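Local coordinates for petrobactin biosynthesis protein AsbB (Bacillus anthracis, PDB 3TO3) that catalyses the ATP-dependent condensation of spermidine with citryl-spermidine intermediates in the biosynthesis of the siderophore petrobactin, at residues E382-F387 and N442-H447. Residues are numbered along the deposited sequence; the frame is centred on the assembly and turned at random.
Sequences EDAVPF and NMILVH
Phe387 has CG anti to its backbone N (chi1 -165°), and Met443, a selenomethionine, has CG anti to its carbonyl carbon with a bend at chi3 (66°) that turns CE back to the phenyl ring. The two side chains run side by side in the same direction: Phe387 CB and Met443 CB touch at 3.5 Å, and Met443 CE sits over one face of the Phe387 ring, displaced toward the rim at CD1 and CE1, 4.0 Å from the centroid. With SE also near the ring, the pair makes a Met-aromatic contact. Phe387 N donates to Met443 O (2.9 Å), prolonging the pairing of the strands by one bond.

At the other end the His447 imidazole lies with Asp383 O above one face, offset toward the rim. Asp383 O also accepts from His447 N in a nearly straight bond (2.9 Å, 170°), and Asp383 N donates in return to His447 O. A water in the plane of the ring links NE2 to Ala384 O, while ND1 is hydrogen-bonded to Gly450 N, which probably helps to fix the ring's rotation. Asp383 OD1 turns back to accept from Ala384 N.

Between these ends, Val385 and Leu445 exchange two backbone bonds, and Val385 CG1 packs against Leu445 CB. On the opposite face of the sheet Ala384 CB meets Ile444 CG2 at 3.7 Å. Tyr150 of helix 150-156 rests on that face, Met443 and Phe387 both pack on Asn516 of helix 502-528, and strand 443-448 also pairs with strand 451-457. The whole is an antiparallel strand pair at the margin of the ATP pocket of this IucA/IucC-family synthetase: Asn442, just before strand 443-448, belongs to the magnesium site, and Phe387 lies near ATP-binding Tyr391.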
ATOM      1  N   GLU B 382     -36.878 -25.706  -4.596  1.00 67.42           N
ATOM      2  CA  GLU B 382     -35.946 -25.246  -3.565  1.00 62.35           C
ATOM      3  C   GLU B 382     -35.263 -23.929  -3.940  1.00 57.38           C
ATOM      4  O   GLU B 382     -34.985 -23.690  -5.095  1.00 65.90           O
ATOM      5  CB  GLU B 382     -34.903 -26.339  -3.278  1.00 57.84           C
ATOM      6  CG  GLU B 382     -35.513 -27.653  -2.804  1.00 60.34           C
ATOM      7  CD  GLU B 382     -34.496 -28.762  -2.496  1.00 71.54           C
ATOM      8  OE1 GLU B 382     -33.340 -28.760  -3.004  1.00 62.52           O
ATOM      9  OE2 GLU B 382     -34.886 -29.668  -1.725  1.00 84.91           O
ATOM     10  N   ASP B 383     -35.019 -23.059  -2.967  1.00 61.16           N
ATOM     11  CA  ASP B 383     -34.063 -21.956  -3.157  1.00 57.90           C
ATOM     12  C   ASP B 383     -33.023 -21.988  -2.031  1.00 49.72           C
ATOM     13  O   ASP B 383     -33.022 -22.909  -1.203  1.00 50.71           O
ATOM     14  CB  ASP B 383     -34.753 -20.583  -3.237  1.00 69.95           C
ATOM     15  CG  ASP B 383     -34.028 -19.600  -4.189  1.00 80.64           C
ATOM     16  OD1 ASP B 383     -32.777 -19.703  -4.381  1.00 67.84           O
ATOM     17  OD2 ASP B 383     -34.727 -18.724  -4.751  1.00 88.92           O
ATOM     18  N   ALA B 384     -32.135 -21.001  -1.995  1.00 36.55           N
ATOM     19  CA  ALA B 384     -31.015 -21.056  -1.071  1.00 42.37           C
ATOM     20  C   ALA B 384     -30.690 -19.677  -0.567  1.00 44.98           C
ATOM     21  O   ALA B 384     -30.831 -18.700  -1.289  1.00 45.11           O
ATOM     22  CB  ALA B 384     -29.771 -21.664  -1.757  1.00 39.47           C
ATOM     23  N   VAL B 385     -30.228 -19.607   0.672  1.00 42.07           N
ATOM     24  CA  VAL B 385     -29.821 -18.341   1.243  1.00 43.35           C
ATOM     25  C   VAL B 385     -28.491 -18.562   1.965  1.00 35.21           C
ATOM     26  O   VAL B 385     -28.306 -19.572   2.625  1.00 43.82           O
ATOM     27  CB  VAL B 385     -30.942 -17.789   2.225  1.00 45.20           C
ATOM     28  CG1 VAL B 385     -31.317 -18.822   3.248  1.00 42.57           C
ATOM     29  CG2 VAL B 385     -30.480 -16.558   2.938  1.00 51.62           C
ATOM     30  N   PRO B 386     -27.565 -17.603   1.858  1.00 38.89           N
ATOM     31  CA  PRO B 386     -26.336 -17.686   2.656  1.00 36.19           C
ATOM     32  C   PRO B 386     -26.655 -17.714   4.135  1.00 42.40           C
ATOM     33  O   PRO B 386     -27.540 -16.990   4.591  1.00 47.55           O
ATOM     34  CB  PRO B 386     -25.587 -16.397   2.316  1.00 31.17           C
ATOM     35  CG  PRO B 386     -26.509 -15.579   1.464  1.00 38.08           C
ATOM     36  CD  PRO B 386     -27.542 -16.491   0.895  1.00 45.85           C
ATOM     37  N   PHE B 387     -25.931 -18.520   4.893  1.00 39.93           N
ATOM     38  CA  PHE B 387     -26.346 -18.779   6.257  1.00 36.75           C
ATOM     39  C   PHE B 387     -26.326 -17.526   7.139  1.00 41.23           C
ATOM     40  O   PHE B 387     -27.234 -17.329   7.930  1.00 40.46           O
ATOM     41  CB  PHE B 387     -25.571 -19.940   6.856  1.00 37.34           C
ATOM     42  CG  PHE B 387     -26.178 -20.500   8.107  1.00 39.25           C
ATOM     43  CD1 PHE B 387     -27.086 -21.531   8.040  1.00 37.16           C
ATOM     44  CD2 PHE B 387     -25.846 -19.987   9.348  1.00 37.64           C
ATOM     45  CE1 PHE B 387     -27.632 -22.068   9.195  1.00 40.64           C
ATOM     46  CE2 PHE B 387     -26.395 -20.508  10.488  1.00 43.38           C
ATOM     47  CZ  PHE B 387     -27.286 -21.560  10.414  1.00 38.04           C
ATOM     48  N   ASN B 442     -19.559 -20.060   5.329  1.00 44.35           N
ATOM     49  CA  ASN B 442     -19.268 -21.387   4.793  1.00 42.28           C
ATOM     50  C   ASN B 442     -20.498 -22.257   4.584  1.00 46.17           C
ATOM     51  O   ASN B 442     -20.387 -23.426   4.191  1.00 45.42           O
ATOM     52  CB  ASN B 442     -18.313 -22.137   5.713  1.00 47.58           C
ATOM     53  CG  ASN B 442     -16.946 -21.512   5.735  1.00 68.65           C
ATOM     54  OD1 ASN B 442     -16.187 -21.669   6.697  1.00 78.17           O
ATOM     55  ND2 ASN B 442     -16.634 -20.754   4.680  1.00 67.59           N
HETATM   56  N   MSE B 443     -21.665 -21.696   4.880  1.00 36.95           N
HETATM   57  CA  MSE B 443     -22.862 -22.495   4.983  1.00 40.70           C
HETATM   58  C   MSE B 443     -23.967 -21.851   4.177  1.00 42.24           C
HETATM   59  O   MSE B 443     -24.136 -20.633   4.178  1.00 40.82           O
HETATM   60  CB  MSE B 443     -23.289 -22.623   6.446  1.00 36.43           C
HETATM   61  CG  MSE B 443     -22.347 -23.447   7.304  1.00 38.39           C
HETATM   62 SE   MSE B 443     -22.793 -23.440   9.245  0.73 56.55          SE
HETATM   63  CE  MSE B 443     -24.495 -24.380   9.222  1.00 34.13           C
ATOM     64  N   ILE B 444     -24.725 -22.689   3.499  1.00 43.43           N
ATOM     65  CA  ILE B 444     -25.839 -22.246   2.689  1.00 40.54           C
ATOM     66  C   ILE B 444     -27.086 -23.002   3.088  1.00 43.91           C
ATOM     67  O   ILE B 444     -27.108 -24.226   3.021  1.00 50.18           O
ATOM     68  CB  ILE B 444     -25.532 -22.470   1.201  1.00 42.54           C
ATOM     69  CG1 ILE B 444     -24.268 -21.684   0.839  1.00 40.35           C
ATOM     70  CG2 ILE B 444     -26.722 -22.043   0.352  1.00 42.09           C
ATOM     71  CD1 ILE B 444     -23.862 -21.786  -0.596  1.00 44.69           C
ATOM     72  N   LEU B 445     -28.128 -22.295   3.524  1.00 42.98           N
ATOM     73  CA  LEU B 445     -29.390 -22.988   3.817  1.00 40.68           C
ATOM     74  C   LEU B 445     -30.180 -23.201   2.552  1.00 43.53           C
ATOM     75  O   LEU B 445     -30.431 -22.251   1.815  1.00 51.81           O
ATOM     76  CB  LEU B 445     -30.254 -22.235   4.827  1.00 39.16           C
ATOM     77  CG  LEU B 445     -31.602 -22.890   5.152  1.00 39.08           C
ATOM     78  CD1 LEU B 445     -31.402 -24.156   5.977  1.00 33.98           C
ATOM     79  CD2 LEU B 445     -32.482 -21.899   5.921  1.00 38.63           C
ATOM     80  N   VAL B 446     -30.538 -24.451   2.279  1.00 41.96           N
ATOM     81  CA  VAL B 446     -31.481 -24.743   1.215  1.00 46.46           C
ATOM     82  C   VAL B 446     -32.879 -24.848   1.823  1.00 49.80           C
ATOM     83  O   VAL B 446     -33.078 -25.509   2.844  1.00 50.69           O
ATOM     84  CB  VAL B 446     -31.138 -26.042   0.512  1.00 48.49           C
ATOM     85  CG1 VAL B 446     -32.152 -26.328  -0.607  1.00 42.87           C
ATOM     86  CG2 VAL B 446     -29.743 -25.951  -0.043  1.00 43.05           C
ATOM     87  N   HIS B 447     -33.842 -24.164   1.221  1.00 45.62           N
ATOM     88  CA  HIS B 447     -35.154 -24.048   1.838  1.00 43.20           C
ATOM     89  C   HIS B 447     -36.246 -24.135   0.786  1.00 48.86           C
ATOM     90  O   HIS B 447     -35.990 -23.992  -0.419  1.00 50.76           O
ATOM     91  CB  HIS B 447     -35.262 -22.716   2.590  1.00 48.21           C
ATOM     92  CG  HIS B 447     -35.272 -21.521   1.685  1.00 47.44           C
ATOM     93  ND1 HIS B 447     -36.409 -21.097   1.029  1.00 43.89           N
ATOM     94  CD2 HIS B 447     -34.284 -20.669   1.313  1.00 43.44           C
ATOM     95  CE1 HIS B 447     -36.120 -20.038   0.290  1.00 48.40           C
ATOM     96  NE2 HIS B 447     -34.837 -19.763   0.438  1.00 46.79           N
TER
HETATM   97  O   HOH W   1     -33.737 -17.932  -1.577  1.00 53.53           O